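Local coordinates for protein methyltransferase (Pyrococcus horikoshii, PDB 1IXK) that probably transfers a methyl group from S-adenosyl-L-methionine to carbon 5 of cytidines in tRNA, at residues 107-110 and 111-115. Numbering follows the deposited sequence.
Sequences SMYP and PVALD
Ala113 N donates to Tyr109 O over 2.8 Å, and Leu114 N reaches Pro110 O at 2.9 Å, two successive i to i+4 bonds that resume the helical ladder after a kink. The kink comes from Pro110 and Pro111, whose nitrogens carry no hydrogen for the preceding turn. Their rings lie side by side and point the same way, the peptide link and helical backbone holding Pro110 CB 3.2 Å from Pro111 CD. The Pro111 ring fills the place of the missing donor: its CD sits 3.4 Å from Ser107 O, a buried oxygen left without a polar partner. The Val112 rotamer sets CG2 beside the backbone N, where this methyl lies against Met108 O one turn back, a close van der Waals contact of 3.2 Å. Chi1 of -157° puts Tyr109 CG beside the carbonyl carbon; the ring projects outward, its CD1–CE1 side passing the Ala113 methyl obliquely, 4.0 Å from CE1 to CB. Helix 105-114 leads into the Rossmann-like methyltransferase sheet at strand 121-124, with Ser107 near Lys132 and Pro110 near Asp194, both predicted to bind S-adenosyl-L-methionine. Pro111 packs on Leu136 of helix 131-139, whereas Tyr109 and Ala113 pack on strand 307-314. An alanine here, without CG and CD, would probably leave a gap against Leu136 and a less rigid bend. Beyond Leu114 the helix ends at Asp115, whose N still bonds Pro111 O before its positive phi turns the chain away.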
ATOM      1  N   SER A 107       0.572  -0.088   4.777  1.00 11.58           N
ATOM      2  CA  SER A 107       0.708  -1.277   3.945  1.00 13.44           C
ATOM      3  C   SER A 107      -0.396  -2.312   4.200  1.00 11.77           C
ATOM      4  O   SER A 107      -0.559  -3.248   3.427  1.00 11.84           O
ATOM      5  CB  SER A 107       2.092  -1.918   4.146  1.00 15.17           C
ATOM      6  OG  SER A 107       2.236  -2.440   5.458  1.00 25.25           O
HETATM    7  N   MSE A 108      -1.156  -2.133   5.278  1.00  9.85           N
HETATM    8  CA  MSE A 108      -2.243  -3.049   5.609  1.00 11.45           C
HETATM    9  C   MSE A 108      -3.521  -2.712   4.839  1.00 12.05           C
HETATM   10  O   MSE A 108      -4.375  -3.572   4.623  1.00 12.11           O
HETATM   11  CB  MSE A 108      -2.543  -2.996   7.113  1.00 12.43           C
HETATM   12  CG  MSE A 108      -1.410  -3.476   8.017  1.00 14.42           C
HETATM   13 SE   MSE A 108      -1.868  -3.451   9.791  1.00  8.00          SE
HETATM   14  CE  MSE A 108      -0.242  -3.389  10.542  1.00 12.73           C
ATOM     15  N   TYR A 109      -3.638  -1.463   4.405  1.00  9.93           N
ATOM     16  CA  TYR A 109      -4.834  -1.016   3.695  1.00 11.53           C
ATOM     17  C   TYR A 109      -5.134  -1.723   2.364  1.00 10.92           C
ATOM     18  O   TYR A 109      -6.240  -2.221   2.167  1.00 10.38           O
ATOM     19  CB  TYR A 109      -4.757   0.504   3.464  1.00 16.76           C
ATOM     20  CG  TYR A 109      -6.095   1.198   3.254  1.00 19.59           C
ATOM     21  CD1 TYR A 109      -7.246   0.475   2.948  1.00 21.21           C
ATOM     22  CD2 TYR A 109      -6.197   2.588   3.332  1.00 21.79           C
ATOM     23  CE1 TYR A 109      -8.465   1.115   2.724  1.00 23.47           C
ATOM     24  CE2 TYR A 109      -7.412   3.239   3.108  1.00 22.21           C
ATOM     25  CZ  TYR A 109      -8.537   2.494   2.803  1.00 22.74           C
ATOM     26  OH  TYR A 109      -9.738   3.123   2.567  1.00 26.89           O
ATOM     27  N   PRO A 110      -4.155  -1.787   1.439  1.00  9.64           N
ATOM     28  CA  PRO A 110      -4.382  -2.438   0.141  1.00  9.76           C
ATOM     29  C   PRO A 110      -4.983  -3.843   0.170  1.00 10.11           C
ATOM     30  O   PRO A 110      -5.999  -4.096  -0.485  1.00 12.78           O
ATOM     31  CB  PRO A 110      -2.997  -2.397  -0.513  1.00  8.40           C
ATOM     32  CG  PRO A 110      -2.435  -1.115   0.007  1.00  9.73           C
ATOM     33  CD  PRO A 110      -2.808  -1.190   1.487  1.00 10.92           C
ATOM     34  N   PRO A 111      -4.378  -4.774   0.926  1.00  9.53           N
ATOM     35  CA  PRO A 111      -4.944  -6.127   0.960  1.00 11.48           C
ATOM     36  C   PRO A 111      -6.380  -6.152   1.480  1.00 10.83           C
ATOM     37  O   PRO A 111      -7.236  -6.853   0.939  1.00 10.91           O
ATOM     38  CB  PRO A 111      -4.007  -6.885   1.904  1.00 12.33           C
ATOM     39  CG  PRO A 111      -2.742  -6.106   1.871  1.00 15.05           C
ATOM     40  CD  PRO A 111      -3.184  -4.681   1.782  1.00 11.57           C
ATOM     41  N   VAL A 112      -6.631  -5.398   2.544  1.00 10.17           N
ATOM     42  CA  VAL A 112      -7.961  -5.352   3.142  1.00 11.70           C
ATOM     43  C   VAL A 112      -8.965  -4.742   2.162  1.00 10.46           C
ATOM     44  O   VAL A 112     -10.079  -5.243   2.011  1.00 13.75           O
ATOM     45  CB  VAL A 112      -7.944  -4.539   4.460  1.00 11.45           C
ATOM     46  CG1 VAL A 112      -9.350  -4.445   5.037  1.00 13.29           C
ATOM     47  CG2 VAL A 112      -7.009  -5.210   5.468  1.00 12.98           C
ATOM     48  N   ALA A 113      -8.567  -3.667   1.495  1.00  9.43           N
ATOM     49  CA  ALA A 113      -9.445  -3.024   0.517  1.00 10.13           C
ATOM     50  C   ALA A 113      -9.771  -3.983  -0.632  1.00  8.62           C
ATOM     51  O   ALA A 113     -10.904  -4.013  -1.115  1.00 10.60           O
ATOM     52  CB  ALA A 113      -8.788  -1.749  -0.032  1.00  9.11           C
ATOM     53  N   LEU A 114      -8.785  -4.764  -1.071  1.00  8.00           N
ATOM     54  CA  LEU A 114      -9.007  -5.707  -2.169  1.00  8.22           C
ATOM     55  C   LEU A 114     -10.010  -6.770  -1.733  1.00 11.47           C
ATOM     56  O   LEU A 114     -10.774  -7.294  -2.546  1.00 12.85           O
ATOM     57  CB  LEU A 114      -7.692  -6.366  -2.597  1.00  9.85           C
ATOM     58  CG  LEU A 114      -7.782  -7.237  -3.856  1.00  9.68           C
ATOM     59  CD1 LEU A 114      -8.338  -6.415  -5.021  1.00  8.67           C
ATOM     60  CD2 LEU A 114      -6.399  -7.778  -4.206  1.00  9.53           C
ATOM     61  N   ASP A 115      -9.983  -7.097  -0.445  1.00 12.19           N
ATOM     62  CA  ASP A 115     -10.917  -8.055   0.143  1.00 13.59           C
ATOM     63  C   ASP A 115     -11.010  -9.386  -0.602  1.00 13.37           C
ATOM     64  O   ASP A 115     -12.097  -9.793  -1.010  1.00 12.66           O
ATOM     65  CB  ASP A 115     -12.307  -7.410   0.205  1.00 15.77           C
ATOM     66  CG  ASP A 115     -13.255  -8.123   1.150  1.00 20.56           C
ATOM     67  OD1 ASP A 115     -14.483  -7.961   0.969  1.00 20.65           O
ATOM     68  OD2 ASP A 115     -12.790  -8.825   2.076  1.00 16.89           O
TER